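Local coordinates for SPbeta prophage-derived uncharacterized protein YorR (Bacillus subtilis, PDB 3KB2) that is not functionally characterised but binds guanosine-3'-monophosphate-5'-diphosphate and may act as a nucleotide kinase, possibly with dTMP kinase activity, at residues 90-95 with 139-144; 97-102 with 158-163. All blocks are in the same frame, centred on the assembly; numbering follows the deposited sequence.

How the contacts relate
Following the chain from the N terminus, residues 90-95 lead out of helix 82-92 and residues 97-102 run along the next strand, before either contact is closed. Residues 139-144 then close contact 1 across a span of 43 residues, and 158-163 close contact 2 across 55, so the two loops cross instead of nesting. Contact 1 joins the end of helix 82-92 to the approach to edge strand 143-147; contact 2 packs helix 153-166 on strand 96-102. The sheet links them directly: Tyr144 N lies 2.9 Å from Val98 O, and Tyr144 O lies 2.7 Å from Tyr100 N, both probable backbone hydrogen bonds between parallel neighbours.

Contact 1 of 2, residues 90-95 with 139-144; sequences DKIKAK and AGLHTY
Lys93, whose root packs against Leu141, has its ammonium atom NZ gripped twice by one residue, Asp90. NZ donates a hydrogen bond to Asp90 O at 3.1 Å, lying in the carbonyl plane on a lone pair with a C=O...N angle of 143°, and forms a salt bridge with Asp90 OD1 at 3.4 Å. CG sits between the backbone N and the carbonyl carbon (chi1 67°), the middle of the chain is extended, and a bend at its last torsion (chi4 -47°) brings NZ back to Asp90, so the charged end leads away from Leu141 while the base of the chain stays against it.

Leu141 divides its two methyls between two residues. CD2 presses on the root of Lys93, 3.4 Å from Lys93 CB and 3.5 Å from the backbone CA of Lys93; the first of these is tighter than ordinary carbon contact. CD1 meets Ile92 CG1 at 4.1 Å, an apolar touch in which the two side chains cross at about a right angle. The nearest pair of CA atoms joins the same residues as the tight contact: Lys93 CA lies 6.6 Å from Leu141 CA.

Neighbours extend the apolar patch: Ile92 also touches Leu3 and Ile5 of the central strand, and Leu141 touches Tyr65 and Val98 of the neighbouring strand 96-102. Gly140 N is hydrogen-bonded to Glu89 OE2, a polar tie from the same helix to the loop.

Plain packing of methyl groups and the lysine root thus joins the end region of helix 82-92 to the loop leading into strand 143-147, and the charges are settled locally, between Asp90 and Lys93. A positive group bonded to a carbonyl near the C-terminal end of a helix would be expected to be favoured electrostatically.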
# COMPACT_ATOMS: atom_id res chain seq x y z
N ASP A 90 21.59 -21.03 -3.70
CA ASP A 90 22.72 -21.86 -4.07
C ASP A 90 23.31 -21.36 -5.39
O ASP A 90 24.52 -21.36 -5.61
CB ASP A 90 22.29 -23.32 -4.21
CG ASP A 90 23.40 -24.21 -4.73
OD1 ASP A 90 24.38 -24.46 -3.99
OD2 ASP A 90 23.30 -24.66 -5.89
N LYS A 91 22.43 -20.91 -6.28
CA LYS A 91 22.87 -20.43 -7.57
C LYS A 91 23.72 -19.14 -7.57
O LYS A 91 24.51 -18.92 -8.49
CB LYS A 91 21.64 -20.26 -8.46
CG LYS A 91 21.94 -19.81 -9.87
CD LYS A 91 20.71 -19.89 -10.74
CE LYS A 91 21.03 -19.37 -12.12
NZ LYS A 91 19.99 -19.68 -13.13
N ILE A 92 23.58 -18.31 -6.54
CA ILE A 92 24.33 -17.05 -6.48
C ILE A 92 25.15 -16.87 -5.21
O ILE A 92 25.65 -15.78 -4.95
CB ILE A 92 23.37 -15.85 -6.58
CG1 ILE A 92 22.59 -15.71 -5.26
CG2 ILE A 92 22.40 -16.05 -7.75
CD1 ILE A 92 21.60 -14.57 -5.22
N LYS A 93 25.27 -17.93 -4.42
CA LYS A 93 26.01 -17.87 -3.17
C LYS A 93 27.47 -17.47 -3.34
O LYS A 93 28.06 -16.86 -2.46
CB LYS A 93 25.92 -19.23 -2.45
CG LYS A 93 26.64 -20.38 -3.17
CD LYS A 93 26.17 -21.75 -2.68
CE LYS A 93 27.00 -22.88 -3.29
NZ LYS A 93 27.18 -22.71 -4.76
N ALA A 94 28.06 -17.81 -4.49
CA ALA A 94 29.46 -17.50 -4.74
C ALA A 94 29.72 -16.15 -5.39
O ALA A 94 30.84 -15.85 -5.80
CB ALA A 94 30.07 -18.59 -5.60
N LYS A 95 28.70 -15.32 -5.47
CA LYS A 95 28.89 -14.04 -6.12
C LYS A 95 27.97 -13.01 -5.51
O LYS A 95 28.04 -11.83 -5.84
CB LYS A 95 28.55 -14.17 -7.59
CG LYS A 95 27.14 -14.69 -7.82
CD LYS A 95 26.70 -14.49 -9.25
CE LYS A 95 25.42 -15.25 -9.56
NZ LYS A 95 24.93 -14.97 -10.95
N ALA A 139 17.65 -16.19 6.25
CA ALA A 139 18.27 -16.23 4.93
C ALA A 139 19.29 -17.35 4.86
O ALA A 139 20.04 -17.58 5.82
CB ALA A 139 18.95 -14.90 4.63
N GLY A 140 19.31 -18.06 3.74
CA GLY A 140 20.25 -19.15 3.56
C GLY A 140 21.60 -18.63 3.09
O GLY A 140 22.53 -19.39 2.86
N LEU A 141 21.70 -17.31 2.96
CA LEU A 141 22.93 -16.66 2.54
C LEU A 141 23.36 -15.69 3.62
O LEU A 141 22.53 -15.15 4.34
CB LEU A 141 22.71 -15.89 1.23
CG LEU A 141 22.65 -16.70 -0.06
CD1 LEU A 141 22.10 -15.85 -1.20
CD2 LEU A 141 24.04 -17.20 -0.39
N HIS A 142 24.67 -15.49 3.73
CA HIS A 142 25.23 -14.56 4.70
C HIS A 142 24.67 -13.20 4.30
O HIS A 142 24.53 -12.92 3.12
CB HIS A 142 26.76 -14.55 4.59
CG HIS A 142 27.44 -13.73 5.64
ND1 HIS A 142 27.39 -12.35 5.66
CD2 HIS A 142 28.19 -14.09 6.71
CE1 HIS A 142 28.08 -11.90 6.69
NE2 HIS A 142 28.57 -12.94 7.35
N THR A 143 24.35 -12.36 5.29
CA THR A 143 23.80 -11.04 5.01
C THR A 143 24.49 -9.95 5.83
O THR A 143 25.01 -10.21 6.91
CB THR A 143 22.28 -11.02 5.29
OG1 THR A 143 22.04 -11.23 6.69
CG2 THR A 143 21.58 -12.13 4.52
N TYR A 144 24.50 -8.73 5.31
CA TYR A 144 25.10 -7.60 6.01
C TYR A 144 24.00 -6.59 6.25
O TYR A 144 23.28 -6.23 5.32
CB TYR A 144 26.22 -6.94 5.19
CG TYR A 144 27.22 -7.90 4.60
CD1 TYR A 144 26.97 -8.52 3.38
CD2 TYR A 144 28.43 -8.16 5.24
CE1 TYR A 144 27.89 -9.37 2.80
CE2 TYR A 144 29.37 -9.02 4.68
CZ TYR A 144 29.09 -9.62 3.45
OH TYR A 144 30.00 -10.46 2.86

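Contact 2 of 2, residues 97-102 with 158-163; sequences KVVYLH and KDIIFL
Ile160 reaches Val99 with its longer branch, and the approach tightens atom by atom from CB to the tip. At CB the chain forks. CG1 is placed beside the backbone N, anti to the carbonyl carbon (chi1 -69°), whereas CG2 takes the other branch and stays beyond contact distance of Val99. Ile160 CG1 comes to 4.3 Å from Val99 CG2, a loose approach. The extended second torsion (chi2 174°) then carries CD1 onward, and this terminal methyl does the touching: Ile160 CD1 lies 3.7 Å from Val99 CG2 and 4.0 Å from Val99 CG1. Because one methyl meets both valine methyls, it settles against the fork of Val99, and the two side chains meet tip to tip.

A second, looser approach lies one helical turn further on. Lys97 points its CB toward the helix, and its NZ ends 4.3 Å from Leu163 O, too far for a hydrogen bond. The ammonium group instead has a weak hydrogen bond to Tyr144 OH and a long, weak ion pair with Glu167. The pairing of Val99 with Ile160 and Lys97 with Leu163 runs in reverse order, so the helix heads broadly back against the strand, at a slant.

The contact lies in the buried layer between helix 153-166 and a parallel sheet with strand order 2-3-1-4-5, an order found in nucleoside monophosphate kinases. Val99 also touches Trp146 of strand 143-147, and its side chain is about 10 Å from the bound guanosine nucleotide. Ile160 also packs on Leu21 of helix 14-25, which leads out of the P-loop, so helices 14-25 and 153-166 lie together on this face of the sheet, while Val98 and Tyr100 point to helix 122-137 on the other.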
# COMPACT_ATOMS: atom_id res chain seq x y z
N LYS A 97 26.14 -10.66 -2.58
CA LYS A 97 26.38 -9.88 -1.38
C LYS A 97 24.97 -9.41 -1.03
O LYS A 97 24.40 -8.57 -1.72
CB LYS A 97 27.27 -8.67 -1.68
CG LYS A 97 28.71 -8.81 -1.19
CD LYS A 97 29.40 -10.04 -1.77
CE LYS A 97 30.90 -10.05 -1.46
NZ LYS A 97 31.18 -10.06 0.00
N VAL A 98 24.41 -9.99 0.03
CA VAL A 98 23.06 -9.66 0.46
C VAL A 98 23.05 -8.56 1.50
O VAL A 98 23.53 -8.74 2.62
CB VAL A 98 22.34 -10.88 1.05
CG1 VAL A 98 20.91 -10.51 1.40
CG2 VAL A 98 22.36 -12.02 0.05
N VAL A 99 22.48 -7.41 1.14
CA VAL A 99 22.42 -6.29 2.06
C VAL A 99 21.03 -6.09 2.63
O VAL A 99 20.04 -6.10 1.90
CB VAL A 99 22.87 -5.00 1.37
CG1 VAL A 99 22.86 -3.85 2.34
CG2 VAL A 99 24.23 -5.20 0.79
N TYR A 100 20.95 -5.91 3.94
CA TYR A 100 19.68 -5.69 4.63
C TYR A 100 19.74 -4.30 5.26
O TYR A 100 20.47 -4.08 6.22
CB TYR A 100 19.47 -6.78 5.70
CG TYR A 100 18.29 -6.55 6.64
CD1 TYR A 100 17.10 -5.98 6.19
CD2 TYR A 100 18.37 -6.93 7.99
CE1 TYR A 100 16.02 -5.77 7.06
CE2 TYR A 100 17.28 -6.73 8.86
CZ TYR A 100 16.11 -6.15 8.39
OH TYR A 100 15.05 -5.93 9.24
N LEU A 101 18.97 -3.37 4.71
CA LEU A 101 18.95 -2.04 5.26
C LEU A 101 17.68 -1.86 6.07
O LEU A 101 16.58 -2.10 5.56
CB LEU A 101 19.01 -1.01 4.14
CG LEU A 101 20.24 -1.07 3.22
CD1 LEU A 101 20.23 0.12 2.27
CD2 LEU A 101 21.51 -1.05 4.05
N HIS A 102 17.83 -1.45 7.32
CA HIS A 102 16.66 -1.27 8.19
C HIS A 102 16.73 0.01 9.02
O HIS A 102 17.55 0.89 8.77
CB HIS A 102 16.52 -2.48 9.12
CG HIS A 102 17.72 -2.70 9.99
ND1 HIS A 102 18.88 -3.28 9.52
CD2 HIS A 102 17.95 -2.38 11.28
CE1 HIS A 102 19.78 -3.30 10.48
NE2 HIS A 102 19.25 -2.76 11.56
N LYS A 158 30.03 3.26 0.87
CA LYS A 158 31.47 3.14 1.08
C LYS A 158 31.79 1.78 1.71
O LYS A 158 32.72 1.11 1.28
CB LYS A 158 31.96 4.29 1.96
CG LYS A 158 33.37 4.12 2.52
CD LYS A 158 33.77 5.36 3.33
CE LYS A 158 35.20 5.25 3.85
NZ LYS A 158 36.16 5.00 2.72
N ASP A 159 31.01 1.37 2.71
CA ASP A 159 31.25 0.07 3.35
C ASP A 159 31.09 -1.08 2.36
O ASP A 159 31.90 -2.00 2.34
CB ASP A 159 30.28 -0.17 4.51
CG ASP A 159 30.84 0.29 5.84
OD1 ASP A 159 31.96 0.85 5.87
OD2 ASP A 159 30.14 0.10 6.86
N ILE A 160 30.05 -1.01 1.54
CA ILE A 160 29.79 -2.05 0.56
C ILE A 160 30.87 -2.05 -0.52
O ILE A 160 31.27 -3.11 -1.01
CB ILE A 160 28.39 -1.86 -0.07
CG1 ILE A 160 27.31 -2.16 0.99
CG2 ILE A 160 28.24 -2.76 -1.29
CD1 ILE A 160 25.88 -1.87 0.54
N ILE A 161 31.33 -0.86 -0.90
CA ILE A 161 32.38 -0.76 -1.92
C ILE A 161 33.63 -1.44 -1.38
O ILE A 161 34.35 -2.14 -2.11
CB ILE A 161 32.68 0.71 -2.25
CG1 ILE A 161 31.47 1.31 -2.99
CG2 ILE A 161 33.95 0.81 -3.12
CD1 ILE A 161 31.54 2.79 -3.17
N PHE A 162 33.88 -1.23 -0.10
CA PHE A 162 35.01 -1.82 0.58
C PHE A 162 34.94 -3.35 0.51
O PHE A 162 35.93 -4.00 0.22
CB PHE A 162 35.02 -1.38 2.05
CG PHE A 162 35.88 -2.25 2.92
CD1 PHE A 162 37.27 -2.11 2.90
CD2 PHE A 162 35.31 -3.23 3.72
CE1 PHE A 162 38.08 -2.95 3.67
CE2 PHE A 162 36.10 -4.07 4.50
CZ PHE A 162 37.49 -3.93 4.47
N LEU A 163 33.76 -3.90 0.80
CA LEU A 163 33.53 -5.34 0.77
C LEU A 163 33.72 -5.97 -0.60
O LEU A 163 34.24 -7.08 -0.71
CB LEU A 163 32.12 -5.67 1.27
CG LEU A 163 31.88 -5.70 2.78
CD1 LEU A 163 30.40 -5.68 3.09
CD2 LEU A 163 32.55 -6.93 3.37